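Local coordinates for protein kinase A regulatory subunit, putative (Trypanosoma cruzi, PDB 6FTF) that binds the nucleoside analogue 7-cyano-7-deazainosine in two cyclic-nucleotide-binding domains and, as a regulatory subunit, probably controls a cAMP-independent protein kinase A, at residues M33-I36 against T37-T41; S47-T51 against K52-V56; T78-N81 against K82-I86; Y191-H194 against Y195-G199. All blocks are in the same frame, centred on the assembly; numbering follows the deposited sequence. Where two conformers were deposited one is given.

Contact 3 lies in the first cyclic nucleotide-binding domain and contact 4 in the second. Contacts 1 and 2, with centres 10 Å apart, lie on helices 30-42 and 51-60, which pack together: L40 CD1 comes within 3.5 Å of I54 O, and T37 CG2 within 3.8 Å of I54 CG2. Contact 1 also packs on strands 130-137 and 82-86, the latter the strand of contact 3, where L39 CD2 is 3.8 Å from I86 O. Contacts 3 and 4 occupy opposite sides of the chain's centre, about 40 Å apart between centres. Each is near its own 7-cyano-7-deazainosine: the C80 side chain is about 8 Å from one nucleoside, whereas the I193 side chain touches the other.

Contact 1 (M33-I36 against T37-T41); sequences MNLI and TKLLT
T37 meets M33 one helical turn back, and in the conformer described it does so twice. T37 N reaches M33 O at 2.8 Å with an N-H...O angle of 165°. T37 OG1, held over the helix backbone by a chi1 of 61°, closes on the same M33 O, also at 2.8 Å, from a position tilted off the carbonyl plane. This is alpha-helical i to i+4 bonding, doubled by a threonine hydroxyl that folds back to the carbonyl one turn earlier. One carbonyl thus takes two donors from one residue, although both side chains have a second deposited conformer, so the hydroxyl bond need not hold in every copy. The T37 CG2 methyl is turned toward the M33 thioether end, 4.1 Å from M33 CE. K38 N follows with a bond to N34 O of 3.1 Å, while the lysine chain folds at its last two torsions and leads its ammonium away from this turn. At L39 the contact becomes apolar: L39 CD1 packs 3.7 Å from L35 CD2, the leucines running alongside each other in the same direction. L40 N then donates to I36 O at 2.9 Å, almost in line with the carbonyl, and L40 CG sits against I36 CG2 at 4.3 Å. T41 N carries the pattern on to T37 O. L35, I36 and L39 lean on W134 of strand 130-137, T37 and I36 press against A58 of helix 51-60, T37 also touches I54 there, and the T41 carbonyl accepts from R262.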
loop_
_atom_site.group_PDB
_atom_site.type_symbol
_atom_site.label_atom_id
_atom_site.label_comp_id
_atom_site.label_asym_id
_atom_site.label_seq_id
_atom_site.Cartn_x
_atom_site.Cartn_y
_atom_site.Cartn_z
ATOM N N MET A 33 -6.441 18.437 9.844
ATOM C CA MET A 33 -6.228 17.084 10.344
ATOM C C MET A 33 -6.842 16.065 9.405
ATOM O O MET A 33 -6.210 15.052 9.079
ATOM C CB MET A 33 -6.826 16.935 11.743
ATOM C CG MET A 33 -6.019 17.611 12.817
ATOM S SD MET A 33 -4.344 16.960 12.894
ATOM C CE MET A 33 -4.623 15.305 13.497
ATOM N N ASN A 34 -8.069 16.309 8.947
ATOM C CA ASN A 34 -8.711 15.358 8.045
ATOM C C ASN A 34 -7.897 15.170 6.770
ATOM O O ASN A 34 -7.706 14.040 6.306
ATOM C CB ASN A 34 -10.121 15.825 7.699
ATOM C CG ASN A 34 -11.055 15.762 8.886
ATOM O OD1 ASN A 34 -10.771 15.092 9.880
ATOM N ND2 ASN A 34 -12.174 16.467 8.791
ATOM N N LEU A 35 -7.441 16.272 6.169
ATOM C CA LEU A 35 -6.671 16.203 4.934
ATOM C C LEU A 35 -5.388 15.416 5.137
ATOM O O LEU A 35 -5.069 14.496 4.370
ATOM C CB LEU A 35 -6.375 17.629 4.457
ATOM C CG LEU A 35 -5.598 17.813 3.150
ATOM C CD1 LEU A 35 -5.685 19.249 2.741
ATOM C CD2 LEU A 35 -4.128 17.432 3.214
ATOM N N ILE A 36 -4.631 15.771 6.167
ATOM C CA ILE A 36 -3.327 15.151 6.369
ATOM C C ILE A 36 -3.495 13.690 6.737
ATOM O O ILE A 36 -2.781 12.819 6.228
ATOM C CB ILE A 36 -2.529 15.904 7.443
ATOM C CG1 ILE A 36 -2.300 17.355 7.034
ATOM C CG2 ILE A 36 -1.236 15.221 7.685
ATOM C CD1 ILE A 36 -1.892 18.221 8.171
ATOM N N THR A 37 -4.433 13.375 7.623
ATOM C CA THR A 37 -4.549 11.977 8.016
ATOM C C THR A 37 -5.011 11.107 6.861
ATOM O O THR A 37 -4.639 9.926 6.794
ATOM C CB THR A 37 -5.466 11.799 9.222
ATOM O OG1 THR A 37 -6.781 12.266 8.901
ATOM C CG2 THR A 37 -4.901 12.532 10.434
ATOM N N LYS A 38 -5.805 11.652 5.937
ATOM C CA LYS A 38 -6.140 10.876 4.752
ATOM C C LYS A 38 -4.898 10.579 3.919
ATOM O O LYS A 38 -4.719 9.451 3.439
ATOM C CB LYS A 38 -7.200 11.599 3.934
ATOM C CG LYS A 38 -7.767 10.762 2.792
ATOM C CD LYS A 38 -8.877 11.505 2.062
ATOM C CE LYS A 38 -9.917 12.044 3.040
ATOM N NZ LYS A 38 -10.574 10.969 3.839
ATOM N N LEU A 39 -4.008 11.558 3.757
ATOM C CA LEU A 39 -2.763 11.275 3.053
ATOM C C LEU A 39 -1.984 10.176 3.764
ATOM O O LEU A 39 -1.460 9.254 3.126
ATOM C CB LEU A 39 -1.896 12.529 2.954
ATOM C CG LEU A 39 -2.440 13.675 2.089
ATOM C CD1 LEU A 39 -1.574 14.909 2.259
ATOM C CD2 LEU A 39 -2.494 13.288 0.630
ATOM N N LEU A 40 -1.881 10.261 5.083
ATOM C CA LEU A 40 -1.080 9.294 5.816
ATOM C C LEU A 40 -1.679 7.897 5.763
ATOM O O LEU A 40 -0.940 6.909 5.649
ATOM C CB LEU A 40 -0.935 9.741 7.261
ATOM C CG LEU A 40 -0.256 11.079 7.511
ATOM C CD1 LEU A 40 -0.234 11.256 9.007
ATOM C CD2 LEU A 40 1.129 11.102 6.885
ATOM N N THR A 41 -3.000 7.779 5.867
ATOM C CA THR A 41 -3.602 6.453 5.915
ATOM C C THR A 41 -3.602 5.750 4.566
ATOM O O THR A 41 -3.870 4.538 4.518
ATOM C CB THR A 41 -5.013 6.484 6.495
ATOM O OG1 THR A 41 -5.844 7.294 5.677
ATOM C CG2 THR A 41 -5.026 7.004 7.936
#

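Contact 2 (S47-T51 against K52-V56); sequences SFLNT and KDIKV
N50 is the N-cap of helix 51-60, bonding D53 three residues on. N50 OD1 accepts from D53 N at 2.9 Å, with the donor nearly in line with the side-chain C=O and an N-H...O angle of 162°. The N50 amide can fold back over the helix end because CG stands between its own backbone N and carbonyl carbon (chi1 63°). D53 does not complete a capping box directly. Instead, water 1 accepts from N50 N and donates to D53 OD2 at 2.7 Å, and water 2 joins N50 ND2 to D53 OD1, two solvent bridges that tie the carboxylate to the cap; the amide and carboxylate planes stand 43° apart. On the apolar flank, L49 and I54, the residue before the cap and the fourth after it, form a hydrophobic staple with L49 CB 3.9 Å from I54 CD1. Backbone bonds from I54 N to N50 O and from K55 N to T51 O start the helix proper. I54 also packs on F46 and on T37 and L40 of helix 30-42. Alongside K55, the T51 CG2 methyl lies 4.2 Å from K55 CD.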
loop_
_atom_site.group_PDB
_atom_site.type_symbol
_atom_site.label_atom_id
_atom_site.label_comp_id
_atom_site.label_asym_id
_atom_site.label_seq_id
_atom_site.Cartn_x
_atom_site.Cartn_y
_atom_site.Cartn_z
ATOM N N SER A 47 1.521 2.448 7.357
ATOM C CA SER A 47 0.516 1.397 7.266
ATOM C C SER A 47 0.118 0.822 8.616
ATOM O O SER A 47 -1.046 0.437 8.796
ATOM C CB SER A 47 1.023 0.243 6.404
ATOM O OG SER A 47 1.211 0.647 5.072
ATOM N N PHE A 48 1.067 0.642 9.527
ATOM C CA PHE A 48 0.797 -0.069 10.770
ATOM C C PHE A 48 0.723 0.850 11.986
ATOM O O PHE A 48 0.737 0.371 13.119
ATOM C CB PHE A 48 1.734 -1.282 10.908
ATOM C CG PHE A 48 1.508 -2.288 9.805
ATOM C CD1 PHE A 48 0.417 -3.152 9.859
ATOM C CD2 PHE A 48 2.293 -2.286 8.656
ATOM C CE1 PHE A 48 0.138 -4.012 8.825
ATOM C CE2 PHE A 48 2.026 -3.150 7.618
ATOM C CZ PHE A 48 0.946 -4.022 7.694
ATOM N N LEU A 49 0.574 2.150 11.780
ATOM C CA LEU A 49 0.287 3.066 12.874
ATOM C C LEU A 49 -1.202 3.068 13.185
ATOM O O LEU A 49 -2.043 3.054 12.288
ATOM C CB LEU A 49 0.708 4.483 12.492
ATOM C CG LEU A 49 2.202 4.721 12.300
ATOM C CD1 LEU A 49 2.449 6.215 12.151
ATOM C CD2 LEU A 49 3.037 4.155 13.428
ATOM N N ASN A 50 -1.519 3.153 14.467
ATOM C CA ASN A 50 -2.910 3.270 14.879
ATOM C C ASN A 50 -3.394 4.715 14.745
ATOM O O ASN A 50 -2.632 5.633 14.430
ATOM C CB ASN A 50 -3.107 2.710 16.293
ATOM C CG ASN A 50 -2.339 3.480 17.361
ATOM O OD1 ASN A 50 -2.192 4.698 17.307
ATOM N ND2 ASN A 50 -1.887 2.761 18.384
ATOM N N THR A 51 -4.695 4.914 14.981
ATOM C CA THR A 51 -5.305 6.221 14.741
ATOM C C THR A 51 -4.675 7.307 15.600
ATOM O O THR A 51 -4.409 8.419 15.109
ATOM C CB THR A 51 -6.809 6.140 14.987
ATOM O OG1 THR A 51 -7.369 5.181 14.082
ATOM C CG2 THR A 51 -7.485 7.497 14.776
ATOM N N LYS A 52 -4.434 7.019 16.880
ATOM C CA LYS A 52 -3.824 8.014 17.753
ATOM C C LYS A 52 -2.474 8.446 17.200
ATOM O O LYS A 52 -2.177 9.644 17.102
ATOM C CB LYS A 52 -3.671 7.450 19.167
ATOM C CG LYS A 52 -3.015 8.410 20.146
ATOM C CD LYS A 52 -2.872 7.762 21.530
ATOM C CE LYS A 52 -2.035 8.601 22.476
ATOM N NZ LYS A 52 -2.048 8.049 23.864
ATOM N N ASP A 53 -1.658 7.475 16.791
ATOM C CA ASP A 53 -0.313 7.787 16.317
ATOM C C ASP A 53 -0.329 8.485 14.964
ATOM O O ASP A 53 0.501 9.370 14.719
ATOM C CB ASP A 53 0.543 6.527 16.273
ATOM C CG ASP A 53 0.924 6.033 17.660
ATOM O OD1 ASP A 53 0.645 6.746 18.657
ATOM O OD2 ASP A 53 1.511 4.935 17.747
ATOM N N ILE A 54 -1.236 8.098 14.066
ATOM C CA ILE A 54 -1.424 8.828 12.806
ATOM C C ILE A 54 -1.672 10.301 13.090
ATOM O O ILE A 54 -1.123 11.184 12.420
ATOM C CB ILE A 54 -2.593 8.218 11.994
ATOM C CG1 ILE A 54 -2.189 6.874 11.370
ATOM C CG2 ILE A 54 -3.101 9.206 10.922
ATOM C CD1 ILE A 54 -1.219 6.989 10.226
ATOM N N LYS A 55 -2.545 10.586 14.061
ATOM C CA LYS A 55 -2.885 11.972 14.344
ATOM C C LYS A 55 -1.726 12.714 15.012
ATOM O O LYS A 55 -1.549 13.910 14.760
ATOM C CB LYS A 55 -4.205 12.054 15.109
ATOM C CG LYS A 55 -5.377 11.638 14.229
ATOM C CD LYS A 55 -6.698 11.579 14.976
ATOM C CE LYS A 55 -7.246 12.961 15.260
ATOM N NZ LYS A 55 -8.561 12.893 15.974
ATOM N N VAL A 56 -0.911 12.033 15.823
ATOM C CA VAL A 56 0.300 12.661 16.354
ATOM C C VAL A 56 1.225 13.065 15.217
ATOM O O VAL A 56 1.761 14.180 15.186
ATOM C CB VAL A 56 1.017 11.722 17.347
ATOM C CG1 VAL A 56 2.376 12.271 17.738
ATOM C CG2 VAL A 56 0.173 11.494 18.592
HETATM O O HOH W 1 0.765 2.933 16.175
HETATM O O HOH W 2 -1.000 4.805 20.488
#

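Contact 3 (T78-N81 against K82-I86); sequences TTCN and KLYII
C80 and Y84 make the packed half of this contact, and K82 curls round its outer half. The thiol C80 SG approaches the Y84 ring at its edge, close to the ring plane, 4.1 Å from CE1 and 5.5 Å from the ring centroid, a cysteine sulfur-aromatic contact. It gets there because SG points opposite the C80 backbone N (chi1 177°), forward, toward the strand that follows. M73 of strand 71-73 touches both C80 and Y84. Toward solvent the bonding is polar. The K82 chain bends at its last two torsions and hooks over the preceding peptide, bringing NZ to C80 O at 2.9 Å, with the ammonium tilted from the carbonyl plane. Further out, N81, in a left-handed backbone conformation, holds the turn with its own amide: N81 ND2 donates to T78 O over 3.1 Å, from above that carbonyl's plane. T78 and T79 are exposed. The turn leads into strand 82-86 of the first cyclic nucleotide-binding domain, the C80 side chain lying about 8 Å from the bound 7-cyano-7-deazainosine. That strand runs antiparallel between strands 130-137 and 108-109; L83 pairs by backbone with L136, and Y84 with V109, while the Y84 side chain is covered by I72, A133 and V135.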
loop_
_atom_site.group_PDB
_atom_site.type_symbol
_atom_site.label_atom_id
_atom_site.label_comp_id
_atom_site.label_asym_id
_atom_site.label_seq_id
_atom_site.Cartn_x
_atom_site.Cartn_y
_atom_site.Cartn_z
ATOM N N THR A 78 23.224 16.553 2.558
ATOM C CA THR A 78 23.175 16.046 3.924
ATOM C C THR A 78 22.326 16.925 4.831
ATOM O O THR A 78 22.271 16.686 6.043
ATOM C CB THR A 78 24.589 15.953 4.501
ATOM O OG1 THR A 78 25.164 17.263 4.584
ATOM C CG2 THR A 78 25.461 15.071 3.632
ATOM N N THR A 79 21.661 17.931 4.269
ATOM C CA THR A 79 20.935 18.940 5.022
ATOM C C THR A 79 19.425 18.830 4.861
ATOM O O THR A 79 18.701 19.744 5.268
ATOM C CB THR A 79 21.390 20.320 4.559
ATOM O OG1 THR A 79 21.254 20.406 3.139
ATOM C CG2 THR A 79 22.837 20.549 4.930
ATOM N N CYS A 80 18.930 17.748 4.262
ATOM C CA CYS A 80 17.494 17.571 4.104
ATOM C C CYS A 80 16.944 16.911 5.362
ATOM O O CYS A 80 16.481 17.597 6.277
ATOM C CB CYS A 80 17.214 16.753 2.844
ATOM S SG CYS A 80 15.464 16.412 2.619
ATOM N N ASN A 81 17.029 15.588 5.444
ATOM C CA ASN A 81 16.638 14.857 6.645
ATOM C C ASN A 81 15.174 15.090 6.989
ATOM O O ASN A 81 14.796 15.071 8.156
ATOM C CB ASN A 81 17.517 15.228 7.840
ATOM C CG ASN A 81 18.990 15.209 7.505
ATOM O OD1 ASN A 81 19.513 14.196 7.045
ATOM N ND2 ASN A 81 19.662 16.338 7.713
ATOM N N LYS A 82 14.347 15.308 5.974
ATOM C CA LYS A 82 12.920 15.536 6.142
ATOM C C LYS A 82 12.160 14.589 5.227
ATOM O O LYS A 82 12.674 14.169 4.185
ATOM C CB LYS A 82 12.570 16.977 5.787
ATOM C CG LYS A 82 13.125 17.983 6.781
ATOM C CD LYS A 82 12.911 19.422 6.320
ATOM C CE LYS A 82 13.938 19.851 5.300
ATOM N NZ LYS A 82 15.251 20.149 5.955
ATOM N N LEU A 83 10.939 14.252 5.629
ATOM C CA LEU A 83 10.030 13.423 4.845
ATOM C C LEU A 83 8.918 14.314 4.310
ATOM O O LEU A 83 8.278 15.033 5.076
ATOM C CB LEU A 83 9.428 12.344 5.730
ATOM C CG LEU A 83 8.454 11.379 5.057
ATOM C CD1 LEU A 83 9.151 10.499 4.051
ATOM C CD2 LEU A 83 7.758 10.523 6.122
ATOM N N TYR A 84 8.688 14.279 3.008
ATOM C CA TYR A 84 7.662 15.091 2.364
ATOM C C TYR A 84 6.568 14.165 1.862
ATOM O O TYR A 84 6.859 13.207 1.146
ATOM C CB TYR A 84 8.236 15.820 1.147
ATOM C CG TYR A 84 9.280 16.830 1.484
ATOM C CD1 TYR A 84 10.572 16.456 1.775
ATOM C CD2 TYR A 84 8.955 18.178 1.557
ATOM C CE1 TYR A 84 11.528 17.415 2.104
ATOM C CE2 TYR A 84 9.877 19.127 1.885
ATOM C CZ TYR A 84 11.152 18.744 2.170
ATOM O OH TYR A 84 12.064 19.726 2.506
ATOM N N ILE A 85 5.324 14.430 2.234
ATOM C CA ILE A 85 4.163 13.719 1.708
ATOM C C ILE A 85 3.427 14.706 0.808
ATOM O O ILE A 85 3.070 15.815 1.232
ATOM C CB ILE A 85 3.248 13.186 2.823
ATOM C CG1 ILE A 85 4.037 12.342 3.838
ATOM C CG2 ILE A 85 2.109 12.350 2.199
ATOM C CD1 ILE A 85 4.762 11.143 3.251
ATOM N N ILE A 86 3.242 14.341 -0.444
ATOM C CA ILE A 86 2.709 15.261 -1.443
ATOM C C ILE A 86 1.193 15.354 -1.324
ATOM O O ILE A 86 0.478 14.354 -1.453
ATOM C CB ILE A 86 3.121 14.805 -2.847
ATOM C CG1 ILE A 86 4.641 14.816 -2.988
ATOM C CG2 ILE A 86 2.468 15.684 -3.893
ATOM C CD1 ILE A 86 5.139 14.124 -4.234
#

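Contact 4 (Y191-H194 against Y195-G199); sequences YIIH and YGEEG
The type II beta turn from H194 to E197, next to the second nucleoside pocket, is closed by the E197 carboxylate reaching back to H194. In the conformer described, one of two deposited, E197 OE2 accepts from H194 N at 2.9 Å with an N-H...O angle of 161°; the donor comes from above the carboxylate plane, 71° out of it. A chi1 of 56° turns the extended glutamate chain back across the turn and brings OE2 to that N-H. OE1 passes H194 CB at 3.7 Å. OE2 also crosses I193, 3.8 Å from CG2. Water 3 sits 2.9 Å from E197 OE2 and 3.2 Å from I192 O and may bridge them, though its two protons have other claimants. G196 takes the third position of the turn with a positive phi, as this turn type favours. The H194 ring is covered on one face by Y191, whose CD2 stands 3.3 Å above its plane near the rim. The mouth of the turn is spanned by the T244 hydroxyl, which bonds both H194 O and E197 N. Just before it, I192 and I193 form a classic beta bulge in strand 191-193, both opposite V248 of strand 247-250; I193 packs on Y203 of strand 201-205 and touches 7-cyano-7-deazainosine, while the Y195 ring has a cation-pi partner in R215 of strand 209-215.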
loop_
_atom_site.group_PDB
_atom_site.type_symbol
_atom_site.label_atom_id
_atom_site.label_comp_id
_atom_site.label_asym_id
_atom_site.label_seq_id
_atom_site.Cartn_x
_atom_site.Cartn_y
_atom_site.Cartn_z
ATOM N N TYR A 191 -12.170 -19.884 6.502
ATOM C CA TYR A 191 -12.524 -18.947 5.441
ATOM C C TYR A 191 -11.579 -17.747 5.491
ATOM O O TYR A 191 -11.462 -17.061 6.518
ATOM C CB TYR A 191 -13.979 -18.493 5.572
ATOM C CG TYR A 191 -15.004 -19.487 5.054
ATOM C CD1 TYR A 191 -14.993 -20.818 5.450
ATOM C CD2 TYR A 191 -15.976 -19.085 4.151
ATOM C CE1 TYR A 191 -15.925 -21.714 4.940
ATOM C CE2 TYR A 191 -16.915 -19.978 3.662
ATOM C CZ TYR A 191 -16.886 -21.282 4.066
ATOM O OH TYR A 191 -17.787 -22.216 3.587
ATOM N N ILE A 192 -10.916 -17.501 4.376
ATOM C CA ILE A 192 -10.094 -16.315 4.203
ATOM C C ILE A 192 -10.967 -15.126 3.844
ATOM O O ILE A 192 -10.785 -14.025 4.388
ATOM C CB ILE A 192 -9.037 -16.612 3.123
ATOM C CG1 ILE A 192 -8.165 -17.793 3.572
ATOM C CG2 ILE A 192 -8.203 -15.375 2.824
ATOM C CD1 ILE A 192 -7.237 -18.354 2.529
ATOM N N ILE A 193 -11.915 -15.338 2.920
ATOM C CA ILE A 193 -12.922 -14.363 2.520
ATOM C C ILE A 193 -14.284 -15.040 2.616
ATOM O O ILE A 193 -14.442 -16.181 2.179
ATOM C CB ILE A 193 -12.668 -13.838 1.091
ATOM C CG1 ILE A 193 -11.358 -13.072 1.059
ATOM C CG2 ILE A 193 -13.834 -12.982 0.610
ATOM C CD1 ILE A 193 -10.857 -12.703 -0.360
ATOM N N HIS A 194 -15.268 -14.331 3.177
ATOM C CA HIS A 194 -16.663 -14.744 3.115
ATOM C C HIS A 194 -17.381 -13.952 2.035
ATOM O O HIS A 194 -17.164 -12.747 1.889
ATOM C CB HIS A 194 -17.393 -14.478 4.435
ATOM C CG HIS A 194 -17.159 -15.516 5.483
ATOM N ND1 HIS A 194 -17.947 -16.641 5.612
ATOM C CD2 HIS A 194 -16.222 -15.597 6.452
ATOM C CE1 HIS A 194 -17.510 -17.359 6.632
ATOM N NE2 HIS A 194 -16.456 -16.754 7.152
ATOM N N TYR A 195 -18.255 -14.636 1.314
ATOM C CA TYR A 195 -19.201 -14.010 0.398
ATOM C C TYR A 195 -19.994 -12.928 1.104
ATOM O O TYR A 195 -20.401 -13.099 2.251
ATOM C CB TYR A 195 -20.152 -15.119 -0.065
ATOM C CG TYR A 195 -21.240 -14.700 -1.020
ATOM C CD1 TYR A 195 -22.388 -14.086 -0.576
ATOM C CD2 TYR A 195 -21.131 -14.948 -2.383
ATOM C CE1 TYR A 195 -23.390 -13.711 -1.454
ATOM C CE2 TYR A 195 -22.129 -14.581 -3.260
ATOM C CZ TYR A 195 -23.244 -13.970 -2.785
ATOM O OH TYR A 195 -24.264 -13.607 -3.637
ATOM N N GLY A 196 -20.256 -11.829 0.402
ATOM C CA GLY A 196 -21.189 -10.828 0.875
ATOM C C GLY A 196 -20.634 -9.785 1.805
ATOM O O GLY A 196 -21.421 -9.047 2.417
ATOM N N GLU A 197 -19.325 -9.634 1.881
ATOM C CA GLU A 197 -18.702 -8.683 2.791
ATOM C C GLU A 197 -18.063 -7.535 2.023
ATOM O O GLU A 197 -17.936 -7.551 0.814
ATOM C CB GLU A 197 -17.712 -9.350 3.760
ATOM C CG GLU A 197 -16.578 -10.173 3.176
ATOM C CD GLU A 197 -15.804 -10.982 4.271
ATOM O OE1 GLU A 197 -16.319 -11.037 5.407
ATOM O OE2 GLU A 197 -14.704 -11.565 4.028
ATOM N N GLU A 198 -17.668 -6.508 2.777
ATOM C CA GLU A 198 -17.143 -5.282 2.191
ATOM C C GLU A 198 -15.987 -5.544 1.253
ATOM O O GLU A 198 -15.863 -4.896 0.205
ATOM C CB GLU A 198 -16.689 -4.358 3.321
ATOM C CG GLU A 198 -16.510 -2.907 2.949
ATOM C CD GLU A 198 -17.822 -2.158 2.894
ATOM O OE1 GLU A 198 -18.139 -1.602 1.821
ATOM O OE2 GLU A 198 -18.536 -2.134 3.919
ATOM N N GLY A 199 -15.116 -6.456 1.610
ATOM C CA GLY A 199 -14.028 -6.756 0.714
ATOM C C GLY A 199 -12.943 -5.709 0.842
ATOM O O GLY A 199 -12.802 -4.800 0.020
HETATM O O HOH W 3 -13.122 -12.776 6.119
#